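Local coordinates for rhamnose ABC transporter, periplasmic rhamnose-binding protein (Kribbella flavida, PDB 4KVF), which probably binds a carbohydrate, presumably rhamnose, outside the cell membrane as the solute-binding component of an ABC transporter, at residues V235-A238 against A239-Y243. Residues are numbered along the deposited sequence; the frame is centred on the assembly and turned at random.
Sequences VGIA and AASRY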
ATOM      1  N   VAL A 235      -7.099  -5.030  10.300  1.00 30.50           N
ATOM      2  CA  VAL A 235      -7.807  -5.305  11.541  1.00 30.73           C
ATOM      3  C   VAL A 235      -8.781  -6.446  11.319  1.00 28.84           C
ATOM      4  O   VAL A 235      -8.880  -7.363  12.139  1.00 32.78           O
ATOM      5  CB  VAL A 235      -8.590  -4.070  12.047  1.00 38.10           C
ATOM      6  CG1 VAL A 235      -9.481  -4.440  13.219  1.00 38.61           C
ATOM      7  CG2 VAL A 235      -7.637  -2.958  12.440  1.00 46.42           C
ATOM      8  N   GLY A 236      -9.486  -6.386  10.199  1.00 28.82           N
ATOM      9  CA  GLY A 236     -10.563  -7.315   9.914  1.00 32.72           C
ATOM     10  C   GLY A 236     -10.075  -8.729   9.683  1.00 28.64           C
ATOM     11  O   GLY A 236     -10.636  -9.685  10.210  1.00 30.65           O
ATOM     12  N   ILE A 237      -9.017  -8.869   8.895  1.00 29.83           N
ATOM     13  CA  ILE A 237      -8.533 -10.203   8.574  1.00 27.50           C
ATOM     14  C   ILE A 237      -7.957 -10.877   9.822  1.00 30.66           C
ATOM     15  O   ILE A 237      -8.149 -12.089  10.045  1.00 30.78           O
ATOM     16  CB  ILE A 237      -7.522 -10.154   7.400  1.00 28.99           C
ATOM     17  CG1 ILE A 237      -7.180 -11.561   6.921  1.00 30.87           C
ATOM     18  CG2 ILE A 237      -6.262  -9.392   7.791  1.00 31.36           C
ATOM     19  CD1 ILE A 237      -6.169 -11.566   5.788  1.00 38.85           C
ATOM     20  N   ALA A 238      -7.304 -10.086  10.672  1.00 34.60           N
ATOM     21  CA  ALA A 238      -6.759 -10.613  11.924  1.00 38.22           C
ATOM     22  C   ALA A 238      -7.858 -11.073  12.880  1.00 38.90           C
ATOM     23  O   ALA A 238      -7.716 -12.087  13.570  1.00 40.00           O
ATOM     24  CB  ALA A 238      -5.862  -9.577  12.601  1.00 33.99           C
ATOM     25  N   ALA A 239      -8.952 -10.321  12.930  1.00 33.37           N
ATOM     26  CA  ALA A 239     -10.051 -10.663  13.816  1.00 31.25           C
ATOM     27  C   ALA A 239     -10.811 -11.878  13.294  1.00 32.40           C
ATOM     28  O   ALA A 239     -11.211 -12.742  14.069  1.00 36.82           O
ATOM     29  CB  ALA A 239     -10.987  -9.488  13.983  1.00 38.41           C
ATOM     30  N   ALA A 240     -10.999 -11.946  11.979  1.00 32.56           N
ATOM     31  CA  ALA A 240     -11.670 -13.105  11.392  1.00 29.56           C
ATOM     32  C   ALA A 240     -10.849 -14.369  11.591  1.00 31.02           C
ATOM     33  O   ALA A 240     -11.388 -15.420  11.927  1.00 32.30           O
ATOM     34  CB  ALA A 240     -11.953 -12.880   9.913  1.00 28.51           C
ATOM     35  N   SER A 241      -9.538 -14.258  11.390  1.00 35.41           N
ATOM     36  CA  SER A 241      -8.638 -15.388  11.574  1.00 39.07           C
ATOM     37  C   SER A 241      -8.654 -15.856  13.014  1.00 35.67           C
ATOM     38  O   SER A 241      -8.668 -17.062  13.293  1.00 37.58           O
ATOM     39  CB  SER A 241      -7.215 -15.001  11.181  1.00 42.00           C
ATOM     40  OG  SER A 241      -7.188 -14.537   9.847  1.00 38.72           O
ATOM     41  N   ARG A 242      -8.652 -14.898  13.934  1.00 35.84           N
ATOM     42  CA  ARG A 242      -8.670 -15.239  15.350  1.00 38.30           C
ATOM     43  C   ARG A 242      -9.956 -15.975  15.703  1.00 38.83           C
ATOM     44  O   ARG A 242      -9.937 -16.918  16.489  1.00 44.05           O
ATOM     45  CB  ARG A 242      -8.494 -14.002  16.233  1.00 45.25           C
ATOM     46  CG  ARG A 242      -8.293 -14.343  17.707  1.00 48.11           C
ATOM     47  CD  ARG A 242      -7.968 -13.114  18.538  1.00 48.70           C
ATOM     48  NE  ARG A 242      -9.112 -12.218  18.670  1.00 43.85           N
ATOM     49  CZ  ARG A 242      -9.249 -11.076  18.009  1.00 43.82           C
ATOM     50  NH1 ARG A 242     -10.328 -10.330  18.197  1.00 54.02           N
ATOM     51  NH2 ARG A 242      -8.308 -10.675  17.158  1.00 42.63           N
ATOM     52  N   TYR A 243     -11.074 -15.553  15.120  1.00 42.61           N
ATOM     53  CA  TYR A 243     -12.320 -16.273  15.355  1.00 37.67           C
ATOM     54  C   TYR A 243     -12.262 -17.672  14.761  1.00 41.45           C
ATOM     55  O   TYR A 243     -12.547 -18.650  15.438  1.00 44.53           O
ATOM     56  CB  TYR A 243     -13.543 -15.555  14.786  1.00 38.20           C
ATOM     57  CG  TYR A 243     -14.753 -16.454  14.864  1.00 38.42           C
ATOM     58  CD1 TYR A 243     -15.329 -16.750  16.082  1.00 41.44           C
ATOM     59  CD2 TYR A 243     -15.292 -17.041  13.725  1.00 40.23           C
ATOM     60  CE1 TYR A 243     -16.421 -17.592  16.174  1.00 50.85           C
ATOM     61  CE2 TYR A 243     -16.390 -17.893  13.807  1.00 44.47           C
ATOM     62  CZ  TYR A 243     -16.950 -18.159  15.033  1.00 49.48           C
ATOM     63  OH  TYR A 243     -18.042 -18.996  15.130  1.00 54.18           O
TER
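Ser-241 turns its hydroxyl back onto the carbonyl of Ile-237, one helical turn earlier, and gives a clear example of how serine can be accommodated in the buried face of a helix. Its CB leaves the backbone towards residues 235-238 and rests 3.3 Å from Ile-237 O. The next step decides the contact: with chi1 at -57°, OG lies opposite the carbonyl carbon of its own residue and beside its own N, which brings it to 2.6 Å from Ile-237 O as donor. The same oxygen accepts the regular helical bond from Ser-241 N at 2.9 Å. These donors arrive from opposite faces of the carbonyl plane, OG tilted 33° from it and N 28°, so one acceptor serves both, which probably limits the hydroxyl's rotation. CG1 of Ile-237 approaches OG no closer than 4.2 Å, a loose contact. Beyond the helix, Ser-241 also touches Met-264 and Tyr-267 of helix 261-269 and Ile-255 of strand 254-257, a largely apolar setting in which the backbone carbonyl satisfies the buried hydroxyl.

Arg-242 takes a different course. Its N bonds to Ala-238 O at 3.0 Å and its CB sits 3.4 Å from that oxygen, but the chain, extended through chi2, bends at chi3 and carries the guanidinium obliquely past the carbonyl to a salt bridge between NH2 and Asp-209 OD1. Earlier in the same turn, CB of Ala-239 lies 3.5 Å from Val-235 O, and its side chain touches Ser-212 of helix 209-222. Helix 234-245 forms the helical part of the crossover in the right-handed beta-alpha-beta unit between strands 226-231 and 254-257, as in the Rossmann-like lobes of periplasmic binding proteins.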